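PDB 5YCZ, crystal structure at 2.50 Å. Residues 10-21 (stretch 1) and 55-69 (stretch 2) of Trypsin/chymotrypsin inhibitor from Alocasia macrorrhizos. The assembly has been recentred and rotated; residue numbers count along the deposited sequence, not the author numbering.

Stretch 1, residues 10-21: NELQRGQLYYAT
Stretch 2 (55-69) PLAFFPENADDDTVQ

Stretch 1 runs as an extended loop into a strand that includes Tyr-18 through Thr-21 and continues beyond the stretch, while stretch 2 is a strand through Pro-60, a type I turn from Asn-62 to Asp-65, and, after Asp-66 at -118/6, an extended tail from Thr-67. The two bury 991 Å² between them, both sides summed. Nearest CA pairs set the register: Gln-13 with Thr-67 (4.7 Å between CA atoms), Arg-14 with Asp-66, Leu-17 with Ala-57, Tyr-18 with Leu-56. The strand axes approach to 4.6 Å, with 110° between their N-to-C directions.

Glu-11 (phi/psi -74/175, chi1 m, chi2 t) points its CA-CB bond toward stretch 2, and its OE1 lies 3.2 Å from Thr-67 CG2. Leu-12 (-98/99) has an off-well chi1 of -111° and chi2 p. Its carbonyl O accepts a hydrogen bond from Val-68 N (3.0 Å, 138° at the hydrogen) and a CA-H...O contact from Thr-67 CA at 3.2 Å. Its side chain packs CB to Val-68 CB at 3.9 Å and CD2 to Phe-58 CE2 at 4.3 Å, so backbone link and side-chain packing hold Leu-12 to Val-68 at the same place.

Gln-13 (-70/146, chi1 t) forms a single backbone bridge with Thr-67 (-119/162, chi1 p). Its CA-CB bond points away from stretch 2, and its NE2 donates to a water at 2.6 Å, which donates in turn to Asp-66 O at 3.1 Å. Within stretch 1, Gln-13 N donates to Tyr-18 OH at 2.7 Å, tying the loop to the strand.

Arg-14 (-70/130; chi1 t, chi2 t, chi3 m, chi4 -105°) has the largest covered area, 161 Å². Its backbone N donates to Asp-66 O (3.1 Å, 153°). The guanidinium reaches carbonyls around the turn: NE and NH2 both donate to Asp-65 O, at 3.2 and 3.1 Å, and NH2 makes a weak bond to Pro-60 O at 2.8 Å (128°). NH2 is also 3.0 Å from Asn-62 O, but the angle is too poor for a hydrogen bond. Ala-63 O lies over one guanidinium face and Pro-60 CD over the other. Asp-66 OD2 sits 3.8 Å from Arg-14 NE, well out of the plane, making a long salt bridge of charges alone.

At Gly-15, phi/psi of 86/-22 breaks the extended run; positive phi itself favours glycine. Its N donates to Phe-58 O (3.2 Å, 151°), while Gln-16 O (-71/164 backbone) receives a CA-H...O contact from Ala-57 CA at 3.6 Å.

Leu-17 (-94/130, chi1 m, chi2 t) places CD1 4.0 Å from Pro-55 CB, and its CA lies 3.4 Å from Leu-56 O. Tyr-18 (-137/138, chi1 m, chi2 76°) and Leu-56 (-112/159, chi1 m, chi2 t) form an antiparallel hydrogen-bonded pair: Tyr-18 N to Leu-56 O and Leu-56 N to Tyr-18 O are both 2.8 Å, at 167° and 166°. Their side chains share one sheet face, and Tyr-18 CB meets the edge of the Phe-58 ring at CE2, 4.3 Å away.

The CA-CB bond of Tyr-19 (-86/140, chi1 m) points away from stretch 2, but ring atom CE1 comes to 3.4 Å from Pro-55 CG. Finally, Ala-20 (-96/82) points toward stretch 2, its CB 3.6 Å from Leu-56 CD1.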

# COMPACT_ATOMS: atom_id res chain seq x y z
N ASN A 10 -12.29 -17.10 -10.38
CA ASN A 10 -11.67 -17.29 -9.07
C ASN A 10 -12.17 -16.25 -8.08
O ASN A 10 -12.66 -15.18 -8.45
CB ASN A 10 -10.15 -17.18 -9.17
CG ASN A 10 -9.52 -18.30 -9.95
OD1 ASN A 10 -9.97 -18.64 -11.05
ND2 ASN A 10 -8.45 -18.88 -9.39
N GLU A 11 -12.01 -16.55 -6.80
CA GLU A 11 -12.42 -15.61 -5.77
C GLU A 11 -11.44 -14.44 -5.69
O GLU A 11 -10.40 -14.41 -6.36
CB GLU A 11 -12.54 -16.31 -4.42
CG GLU A 11 -13.52 -17.47 -4.41
CD GLU A 11 -13.61 -18.12 -3.05
OE1 GLU A 11 -12.55 -18.45 -2.47
OE2 GLU A 11 -14.75 -18.31 -2.56
N LEU A 12 -11.78 -13.47 -4.84
CA LEU A 12 -10.98 -12.26 -4.64
C LEU A 12 -10.14 -12.46 -3.40
O LEU A 12 -10.62 -12.29 -2.27
CB LEU A 12 -11.87 -11.02 -4.49
CG LEU A 12 -11.81 -10.02 -5.64
CD1 LEU A 12 -12.14 -10.72 -6.95
CD2 LEU A 12 -12.74 -8.83 -5.42
N GLN A 13 -8.88 -12.82 -3.59
CA GLN A 13 -8.04 -13.10 -2.44
C GLN A 13 -7.74 -11.80 -1.70
O GLN A 13 -7.64 -10.73 -2.29
CB GLN A 13 -6.76 -13.80 -2.87
CG GLN A 13 -6.07 -14.58 -1.77
CD GLN A 13 -6.18 -16.08 -1.98
OE1 GLN A 13 -6.27 -16.56 -3.11
NE2 GLN A 13 -6.16 -16.84 -0.88
N ARG A 14 -7.63 -11.90 -0.38
CA ARG A 14 -7.26 -10.74 0.41
C ARG A 14 -5.81 -10.38 0.14
O ARG A 14 -4.92 -11.25 0.19
CB ARG A 14 -7.48 -11.02 1.89
CG ARG A 14 -6.68 -10.10 2.79
CD ARG A 14 -6.64 -10.61 4.21
NE ARG A 14 -7.97 -10.60 4.81
CZ ARG A 14 -8.38 -9.70 5.70
NH1 ARG A 14 -7.57 -8.72 6.11
NH2 ARG A 14 -9.62 -9.78 6.19
N GLY A 15 -5.56 -9.11 -0.16
CA GLY A 15 -4.23 -8.59 -0.32
C GLY A 15 -3.63 -8.75 -1.70
O GLY A 15 -2.69 -8.03 -2.03
N GLN A 16 -4.12 -9.69 -2.51
CA GLN A 16 -3.57 -9.82 -3.86
C GLN A 16 -3.98 -8.63 -4.73
O GLN A 16 -4.92 -7.89 -4.41
CB GLN A 16 -4.02 -11.13 -4.50
CG GLN A 16 -3.82 -12.37 -3.64
CD GLN A 16 -2.38 -12.60 -3.25
OE1 GLN A 16 -1.53 -12.83 -4.10
NE2 GLN A 16 -2.11 -12.56 -1.95
N LEU A 17 -3.28 -8.46 -5.85
CA LEU A 17 -3.43 -7.28 -6.68
C LEU A 17 -4.43 -7.53 -7.79
O LEU A 17 -4.30 -8.51 -8.52
CB LEU A 17 -2.10 -6.87 -7.31
CG LEU A 17 -0.86 -6.68 -6.45
CD1 LEU A 17 0.16 -5.88 -7.25
CD2 LEU A 17 -1.22 -5.99 -5.17
N TYR A 18 -5.39 -6.62 -7.95
CA TYR A 18 -6.40 -6.70 -9.00
C TYR A 18 -6.60 -5.33 -9.63
O TYR A 18 -6.67 -4.32 -8.94
CB TYR A 18 -7.74 -7.21 -8.47
CG TYR A 18 -7.72 -8.56 -7.78
CD1 TYR A 18 -7.22 -8.70 -6.48
CD2 TYR A 18 -8.21 -9.70 -8.41
CE1 TYR A 18 -7.18 -9.94 -5.85
CE2 TYR A 18 -8.20 -10.92 -7.78
CZ TYR A 18 -7.68 -11.04 -6.51
OH TYR A 18 -7.65 -12.26 -5.90
N TYR A 19 -6.72 -5.29 -10.95
CA TYR A 19 -7.07 -4.08 -11.66
C TYR A 19 -8.59 -3.93 -11.72
O TYR A 19 -9.31 -4.91 -11.96
CB TYR A 19 -6.54 -4.12 -13.09
CG TYR A 19 -5.03 -4.16 -13.27
CD1 TYR A 19 -4.20 -3.23 -12.66
CD2 TYR A 19 -4.45 -5.11 -14.10
CE1 TYR A 19 -2.83 -3.27 -12.85
CE2 TYR A 19 -3.08 -5.16 -14.30
CZ TYR A 19 -2.27 -4.24 -13.67
OH TYR A 19 -0.91 -4.31 -13.88
N ALA A 20 -9.08 -2.70 -11.54
CA ALA A 20 -10.51 -2.41 -11.62
C ALA A 20 -10.85 -1.91 -13.02
O ALA A 20 -10.98 -0.71 -13.26
CB ALA A 20 -10.93 -1.41 -10.55
N THR A 21 -11.02 -2.85 -13.94
CA THR A 21 -11.33 -2.52 -15.33
C THR A 21 -12.76 -2.02 -15.45
O THR A 21 -13.69 -2.54 -14.82
CB THR A 21 -11.15 -3.73 -16.23
OG1 THR A 21 -12.26 -4.65 -16.06
CG2 THR A 21 -9.86 -4.42 -15.89
N PRO A 55 -2.98 -1.16 -9.87
CA PRO A 55 -3.51 -2.30 -9.10
C PRO A 55 -4.10 -1.86 -7.77
O PRO A 55 -3.56 -1.00 -7.07
CB PRO A 55 -2.28 -3.19 -8.89
CG PRO A 55 -1.26 -2.71 -9.87
CD PRO A 55 -1.53 -1.25 -10.08
N LEU A 56 -5.21 -2.50 -7.41
CA LEU A 56 -5.83 -2.35 -6.11
C LEU A 56 -5.71 -3.65 -5.33
O LEU A 56 -5.50 -4.73 -5.90
CB LEU A 56 -7.31 -1.97 -6.24
CG LEU A 56 -7.55 -0.63 -6.91
CD1 LEU A 56 -8.87 -0.65 -7.64
CD2 LEU A 56 -7.54 0.47 -5.88
N ALA A 57 -5.84 -3.54 -4.02
CA ALA A 57 -5.96 -4.72 -3.17
C ALA A 57 -7.00 -4.42 -2.11
O ALA A 57 -7.19 -3.26 -1.72
CB ALA A 57 -4.63 -5.11 -2.54
N PHE A 58 -7.69 -5.48 -1.66
CA PHE A 58 -8.85 -5.37 -0.78
C PHE A 58 -8.62 -6.12 0.53
O PHE A 58 -7.95 -7.15 0.57
CB PHE A 58 -10.08 -5.93 -1.44
CG PHE A 58 -10.29 -5.40 -2.81
CD1 PHE A 58 -11.01 -4.23 -3.00
CD2 PHE A 58 -9.74 -6.05 -3.91
CE1 PHE A 58 -11.20 -3.73 -4.27
CE2 PHE A 58 -9.92 -5.56 -5.18
CZ PHE A 58 -10.65 -4.39 -5.37
N PHE A 59 -9.22 -5.58 1.59
CA PHE A 59 -8.97 -6.04 2.95
C PHE A 59 -10.30 -6.11 3.68
O PHE A 59 -10.78 -5.09 4.21
CB PHE A 59 -7.98 -5.12 3.67
CG PHE A 59 -6.65 -5.07 3.01
CD1 PHE A 59 -6.41 -4.20 1.95
CD2 PHE A 59 -5.63 -5.93 3.41
CE1 PHE A 59 -5.16 -4.18 1.31
CE2 PHE A 59 -4.39 -5.92 2.79
CZ PHE A 59 -4.15 -5.04 1.74
N PRO A 60 -10.93 -7.28 3.72
CA PRO A 60 -12.21 -7.39 4.43
C PRO A 60 -12.04 -7.01 5.88
O PRO A 60 -11.04 -7.36 6.51
CB PRO A 60 -12.56 -8.88 4.28
CG PRO A 60 -11.71 -9.37 3.18
CD PRO A 60 -10.46 -8.59 3.25
N GLU A 61 -13.00 -6.25 6.40
CA GLU A 61 -12.91 -5.85 7.80
C GLU A 61 -12.98 -7.06 8.73
O GLU A 61 -12.50 -6.97 9.87
CB GLU A 61 -14.02 -4.87 8.15
CG GLU A 61 -13.69 -3.43 7.84
CD GLU A 61 -14.49 -2.46 8.71
OE1 GLU A 61 -13.86 -1.71 9.49
OE2 GLU A 61 -15.74 -2.43 8.60
N ASN A 62 -13.55 -8.17 8.27
CA ASN A 62 -13.62 -9.41 9.04
C ASN A 62 -12.34 -10.21 8.81
O ASN A 62 -12.05 -10.60 7.68
CB ASN A 62 -14.84 -10.24 8.64
CG ASN A 62 -15.18 -11.32 9.67
OD1 ASN A 62 -14.30 -12.03 10.16
ND2 ASN A 62 -16.46 -11.43 10.02
N ALA A 63 -11.62 -10.49 9.90
CA ALA A 63 -10.24 -10.97 9.78
C ALA A 63 -10.14 -12.42 9.29
O ALA A 63 -9.11 -12.80 8.73
CB ALA A 63 -9.53 -10.81 11.12
N ASP A 64 -11.18 -13.23 9.50
CA ASP A 64 -11.15 -14.64 9.09
C ASP A 64 -11.61 -14.83 7.66
O ASP A 64 -11.37 -15.89 7.08
CB ASP A 64 -12.04 -15.47 10.01
CG ASP A 64 -11.89 -15.08 11.46
OD1 ASP A 64 -10.75 -14.89 11.92
OD2 ASP A 64 -12.92 -14.88 12.13
N ASP A 65 -12.28 -13.84 7.11
CA ASP A 65 -12.48 -13.78 5.68
C ASP A 65 -11.13 -13.59 5.02
O ASP A 65 -10.40 -12.64 5.34
CB ASP A 65 -13.41 -12.63 5.31
CG ASP A 65 -14.87 -13.01 5.38
OD1 ASP A 65 -15.30 -13.94 4.65
OD2 ASP A 65 -15.60 -12.37 6.15
N ASP A 66 -10.77 -14.50 4.13
CA ASP A 66 -9.58 -14.33 3.31
C ASP A 66 -9.96 -14.26 1.84
O ASP A 66 -9.08 -14.24 0.98
CB ASP A 66 -8.58 -15.45 3.59
CG ASP A 66 -7.97 -15.32 4.97
OD1 ASP A 66 -8.24 -16.20 5.83
OD2 ASP A 66 -7.25 -14.31 5.19
N THR A 67 -11.25 -14.23 1.56
CA THR A 67 -11.80 -13.82 0.29
C THR A 67 -12.70 -12.62 0.56
O THR A 67 -13.10 -12.38 1.70
CB THR A 67 -12.60 -14.96 -0.36
OG1 THR A 67 -13.85 -15.12 0.33
CG2 THR A 67 -11.84 -16.27 -0.29
N VAL A 68 -13.01 -11.86 -0.48
CA VAL A 68 -13.92 -10.73 -0.32
C VAL A 68 -15.34 -11.22 -0.52
O VAL A 68 -15.65 -11.89 -1.52
CB VAL A 68 -13.58 -9.60 -1.29
CG1 VAL A 68 -14.82 -8.77 -1.60
CG2 VAL A 68 -12.54 -8.72 -0.67
N GLN A 69 -16.22 -10.90 0.43
CA GLN A 69 -17.62 -11.28 0.35
C GLN A 69 -18.47 -10.11 -0.13
O GLN A 69 -18.27 -8.97 0.28
CB GLN A 69 -18.14 -11.77 1.70
CG GLN A 69 -17.48 -13.03 2.23
CD GLN A 69 -17.79 -14.24 1.38
OE1 GLN A 69 -18.94 -14.63 1.24
NE2 GLN A 69 -16.75 -14.83 0.80
O HOH W 1 -6.22 -15.36 1.24